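Local structure of viral structural protein 4 (Bombyx mori cytoplasmic polyhedrosis virus, 6TZ0) at residues D161-Y164 against Q165-P169; A463-S467 against E468-Y472. The protein binds GTP and sits beside the viral RNA-dependent RNA polymerase, probably taking part in transcription of the double-stranded RNA genome. All coordinates share one frame; numbering follows the deposited sequence.

How the contacts relate
Both contacts are local: each is made within one continuous piece of chain, between residues a few positions apart, so neither closes a long loop. From the N terminus, contact 1 comes after strand 157-159 and forms the short helix 162-166 that leads into helix 170-176. It is complete long before contact 2 begins. Contact 2 joins the end of the loop after helix 442-457 to the first turn of helix 468-476, which precedes strand 484-489 of the parallel five-stranded sheet. The two follow in series, neither nested nor crossed, on opposite sides of the chain's centre, with their own centres about 47 Å apart and nearest atoms about 31 Å apart. Each also packs against the chain of the RNA-dependent RNA polymerase.

Contact 1. Residues D161-Y164 against Q165-P169; sequences DEKY and QSLIP
Glu162 O accepts a hydrogen bond from Ser166 N at 2.9 Å, one of two bonds of alpha-helical spacing that define the short helix 162-166. The other runs from Gln165 N to Asp161 O over 3.2 Å. Asp161 is the N-cap; its carboxylate suits a helix start, and OD1 takes a weak bond from Glu162 N while OD2 is held by Tyr16.

Toward the C-terminal side the spacing shortens. Leu167 N reaches back only three residues, to Tyr164 O at 3.2 Å. Serine is well placed beside it: with chi1 at 67°, OG sits between the backbone N and the carbonyl carbon of Ser166 and turns back to donate to Lys163 O at 3.0 Å, from above that carbonyl's plane, so the hydroxyl is satisfied by its own helix.

Lys163 bends at chi2 and chi4, bringing its ammonium end beside Leu167 CD1, and the two chains run slantwise past each other. Tyr164 is buried; its ring meets Phe159 and its hydroxyl bonds Tyr13. Glu162, Gln165 and Ser166 pack on the polymerase chain. Four residues after Tyr164, past the end of the helix, branched and apolar Ile168 suits a buried place, its CD1 lying 4.3 Å from Tyr164 CD2.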
loop_
_atom_site.group_PDB
_atom_site.type_symbol
_atom_site.label_atom_id
_atom_site.label_comp_id
_atom_site.label_asym_id
_atom_site.label_seq_id
_atom_site.Cartn_x
_atom_site.Cartn_y
_atom_site.Cartn_z
ATOM N N ASP B 161 27.443 8.835 -24.681
ATOM C CA ASP B 161 27.609 9.940 -23.753
ATOM C C ASP B 161 26.259 10.266 -23.128
ATOM O O ASP B 161 25.212 10.038 -23.727
ATOM C CB ASP B 161 28.162 11.158 -24.497
ATOM C CG ASP B 161 28.685 12.230 -23.576
ATOM O OD1 ASP B 161 28.667 12.043 -22.344
ATOM O OD2 ASP B 161 29.111 13.279 -24.092
ATOM N N GLU B 162 26.287 10.813 -21.914
ATOM C CA GLU B 162 25.034 11.148 -21.242
ATOM C C GLU B 162 24.469 12.477 -21.732
ATOM O O GLU B 162 23.250 12.623 -21.879
ATOM C CB GLU B 162 25.243 11.175 -19.728
ATOM C CG GLU B 162 23.982 11.442 -18.924
ATOM C CD GLU B 162 24.221 11.421 -17.429
ATOM O OE1 GLU B 162 25.367 11.157 -17.011
ATOM O OE2 GLU B 162 23.267 11.685 -16.669
ATOM N N LYS B 163 25.349 13.450 -21.989
ATOM C CA LYS B 163 24.949 14.728 -22.570
ATOM C C LYS B 163 24.369 14.555 -23.968
ATOM O O LYS B 163 23.488 15.321 -24.373
ATOM C CB LYS B 163 26.158 15.663 -22.586
ATOM C CG LYS B 163 25.954 17.055 -23.157
ATOM C CD LYS B 163 25.044 17.890 -22.297
ATOM C CE LYS B 163 25.136 19.350 -22.692
ATOM N NZ LYS B 163 24.681 19.599 -24.080
ATOM N N TYR B 164 24.826 13.545 -24.706
ATOM C CA TYR B 164 24.220 13.238 -25.995
ATOM C C TYR B 164 22.842 12.611 -25.816
ATOM O O TYR B 164 21.911 12.926 -26.561
ATOM C CB TYR B 164 25.130 12.301 -26.788
ATOM C CG TYR B 164 24.726 12.090 -28.231
ATOM C CD1 TYR B 164 25.134 12.969 -29.221
ATOM C CD2 TYR B 164 23.916 11.020 -28.598
ATOM C CE1 TYR B 164 24.765 12.781 -30.530
ATOM C CE2 TYR B 164 23.533 10.836 -29.896
ATOM C CZ TYR B 164 23.960 11.714 -30.860
ATOM O OH TYR B 164 23.579 11.507 -32.162
ATOM N N GLN B 165 22.701 11.708 -24.841
ATOM C CA GLN B 165 21.449 10.977 -24.669
ATOM C C GLN B 165 20.354 11.847 -24.080
ATOM O O GLN B 165 19.170 11.557 -24.271
ATOM C CB GLN B 165 21.662 9.754 -23.785
ATOM C CG GLN B 165 22.412 8.629 -24.445
ATOM C CD GLN B 165 22.709 7.499 -23.487
ATOM O OE1 GLN B 165 22.375 7.568 -22.307
ATOM N NE2 GLN B 165 23.361 6.460 -23.986
ATOM N N SER B 166 20.719 12.896 -23.346
ATOM C CA SER B 166 19.709 13.821 -22.851
ATOM C C SER B 166 19.109 14.667 -23.961
ATOM O O SER B 166 17.992 15.167 -23.808
ATOM C CB SER B 166 20.303 14.732 -21.785
ATOM O OG SER B 166 21.259 15.600 -22.354
ATOM N N LEU B 167 19.819 14.836 -25.069
ATOM C CA LEU B 167 19.391 15.693 -26.159
ATOM C C LEU B 167 18.723 14.934 -27.290
ATOM O O LEU B 167 18.377 15.546 -28.302
ATOM C CB LEU B 167 20.588 16.472 -26.697
ATOM C CG LEU B 167 21.175 17.442 -25.678
ATOM C CD1 LEU B 167 22.463 18.034 -26.180
ATOM C CD2 LEU B 167 20.174 18.530 -25.374
ATOM N N ILE B 168 18.549 13.629 -27.155
ATOM C CA ILE B 168 17.851 12.861 -28.190
ATOM C C ILE B 168 16.366 13.205 -28.143
ATOM O O ILE B 168 15.796 13.305 -27.043
ATOM C CB ILE B 168 18.091 11.360 -27.990
ATOM C CG1 ILE B 168 19.567 11.022 -28.207
ATOM C CG2 ILE B 168 17.249 10.526 -28.925
ATOM C CD1 ILE B 168 19.934 9.603 -27.844
ATOM N N PRO B 169 15.719 13.453 -29.283
ATOM C CA PRO B 169 14.280 13.730 -29.294
ATOM C C PRO B 169 13.457 12.540 -28.826
ATOM O O PRO B 169 13.934 11.410 -28.715
ATOM C CB PRO B 169 14.001 14.045 -30.764
ATOM C CG PRO B 169 15.286 14.498 -31.292
ATOM C CD PRO B 169 16.330 13.711 -30.594
#

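Contact 2. Residues A463-S467 against E468-Y472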
loop_
_atom_site.group_PDB
_atom_site.type_symbol
_atom_site.label_atom_id
_atom_site.label_comp_id
_atom_site.label_asym_id
_atom_site.label_seq_id
_atom_site.Cartn_x
_atom_site.Cartn_y
_atom_site.Cartn_z
ATOM N N ALA B 463 17.193 8.479 22.604
ATOM C CA ALA B 463 17.143 9.940 22.652
ATOM C C ALA B 463 17.323 10.355 24.107
ATOM O O ALA B 463 16.358 10.628 24.821
ATOM C CB ALA B 463 15.846 10.465 22.071
ATOM N N ASP B 464 18.573 10.413 24.540
ATOM C CA ASP B 464 18.933 10.961 25.832
ATOM C C ASP B 464 19.446 12.375 25.614
ATOM O O ASP B 464 19.483 12.868 24.491
ATOM C CB ASP B 464 19.964 10.070 26.519
ATOM C CG ASP B 464 19.390 8.731 26.926
ATOM O OD1 ASP B 464 18.171 8.656 27.179
ATOM O OD2 ASP B 464 20.158 7.751 27.005
ATOM N N THR B 465 19.841 13.043 26.695
ATOM C CA THR B 465 20.287 14.423 26.548
ATOM C C THR B 465 21.659 14.532 25.894
ATOM O O THR B 465 21.956 15.563 25.285
ATOM C CB THR B 465 20.276 15.137 27.901
ATOM O OG1 THR B 465 20.760 16.475 27.739
ATOM C CG2 THR B 465 21.117 14.403 28.920
ATOM N N HIS B 466 22.484 13.494 25.969
ATOM C CA HIS B 466 23.774 13.493 25.297
ATOM C C HIS B 466 23.752 12.668 24.027
ATOM O O HIS B 466 24.809 12.414 23.446
ATOM C CB HIS B 466 24.859 12.976 26.234
ATOM C CG HIS B 466 25.045 13.821 27.450
ATOM N ND1 HIS B 466 24.386 13.575 28.632
ATOM C CD2 HIS B 466 25.785 14.932 27.656
ATOM C CE1 HIS B 466 24.731 14.485 29.524
ATOM N NE2 HIS B 466 25.580 15.321 28.956
ATOM N N SER B 467 22.571 12.239 23.596
ATOM C CA SER B 467 22.431 11.469 22.378
ATOM C C SER B 467 22.725 12.335 21.164
ATOM O O SER B 467 22.665 13.565 21.212
ATOM C CB SER B 467 21.024 10.894 22.268
ATOM O OG SER B 467 20.885 10.136 21.085
ATOM N N GLU B 468 23.051 11.675 20.060
ATOM C CA GLU B 468 23.388 12.406 18.849
ATOM C C GLU B 468 22.138 12.907 18.144
ATOM O O GLU B 468 22.155 13.999 17.558
ATOM C CB GLU B 468 24.232 11.513 17.942
ATOM C CG GLU B 468 24.858 12.215 16.765
ATOM C CD GLU B 468 25.765 11.304 15.964
ATOM O OE1 GLU B 468 25.940 10.139 16.366
ATOM O OE2 GLU B 468 26.297 11.750 14.927
ATOM N N ARG B 469 21.051 12.140 18.234
ATOM C CA ARG B 469 19.766 12.554 17.683
ATOM C C ARG B 469 19.250 13.804 18.386
ATOM O O ARG B 469 18.815 14.760 17.730
ATOM C CB ARG B 469 18.790 11.379 17.787
ATOM C CG ARG B 469 17.409 11.540 17.169
ATOM C CD ARG B 469 16.407 11.801 18.249
ATOM N NE ARG B 469 15.024 11.922 17.801
ATOM C CZ ARG B 469 14.150 10.924 17.781
ATOM N NH1 ARG B 469 14.512 9.717 18.181
ATOM N NH2 ARG B 469 12.905 11.137 17.378
ATOM N N ASN B 470 19.366 13.846 19.714
ATOM C CA ASN B 470 18.997 15.046 20.455
ATOM C C ASN B 470 19.961 16.193 20.199
ATOM O O ASN B 470 19.554 17.354 20.257
ATOM C CB ASN B 470 18.965 14.763 21.948
ATOM C CG ASN B 470 18.263 15.846 22.729
ATOM O OD1 ASN B 470 17.553 16.670 22.169
ATOM N ND2 ASN B 470 18.519 15.893 24.021
ATOM N N PHE B 471 21.238 15.891 19.954
ATOM C CA PHE B 471 22.212 16.928 19.629
ATOM C C PHE B 471 21.830 17.667 18.357
ATOM O O PHE B 471 21.754 18.901 18.342
ATOM C CB PHE B 471 23.599 16.314 19.489
ATOM C CG PHE B 471 24.652 17.285 19.050
ATOM C CD1 PHE B 471 25.167 18.212 19.927
ATOM C CD2 PHE B 471 25.140 17.253 17.754
ATOM C CE1 PHE B 471 26.139 19.093 19.525
ATOM C CE2 PHE B 471 26.110 18.134 17.346
ATOM C CZ PHE B 471 26.614 19.049 18.234
ATOM N N TYR B 472 21.549 16.931 17.286
ATOM C CA TYR B 472 21.150 17.604 16.059
ATOM C C TYR B 472 19.741 18.174 16.140
ATOM O O TYR B 472 19.444 19.140 15.432
ATOM C CB TYR B 472 21.317 16.657 14.872
ATOM C CG TYR B 472 22.770 16.450 14.533
ATOM C CD1 TYR B 472 23.459 17.380 13.776
ATOM C CD2 TYR B 472 23.469 15.353 15.011
ATOM C CE1 TYR B 472 24.797 17.211 13.483
ATOM C CE2 TYR B 472 24.814 15.179 14.726
ATOM C CZ TYR B 472 25.465 16.108 13.954
ATOM O OH TYR B 472 26.794 15.950 13.661
#
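Two first torsions bring Asn470 and Ser467 into their working positions: in each, the group beyond CB lies opposite the backbone N, at chi1 -166° for CG of Asn470 and -180° for OG of Ser467. Ser467 is the N-cap of helix 468-476, directly after a type I beta turn from Asp464 to Ser467, and Asn470 reaches back from the helix to that turn.

Serine suits the N-cap because its short hydroxyl can reach the backbone of the first turn. Here OG is hydrogen-bonded to Asn462 O, and it accepts a weak capping bond from Arg469 N, 3.5 Å from Ser467 OG. The carbonyl of the same residue opens the helical pattern, Ser467 O receiving Phe471 N at 3.0 Å.

Asp464 O is the meeting point of turn and helix. Ser467 N donates to it weakly over 3.3 Å, closing the turn, and Asn470 ND2 donates to it at 3.2 Å from above the carbonyl plane. An asparagine fits here, since its short side chain puts an N-H donor beside the turn carbonyl and ties the two together by a side chain rather than by backbone alone.

Outward, Arg469 and Asn470 both pack on Gln97 of the polymerase chain, and the Arg469 guanidinium makes a long, weak ion pair with Asp354 of that chain. Inward, the buried ring of Phe471 meets Trp389 and Tyr386 of helix 385-393. On the polymerase side the small methyl of Ala463 rests against the arginine's aliphatic stem, Ala463 CB lying 4.1 Å from Arg469 CD.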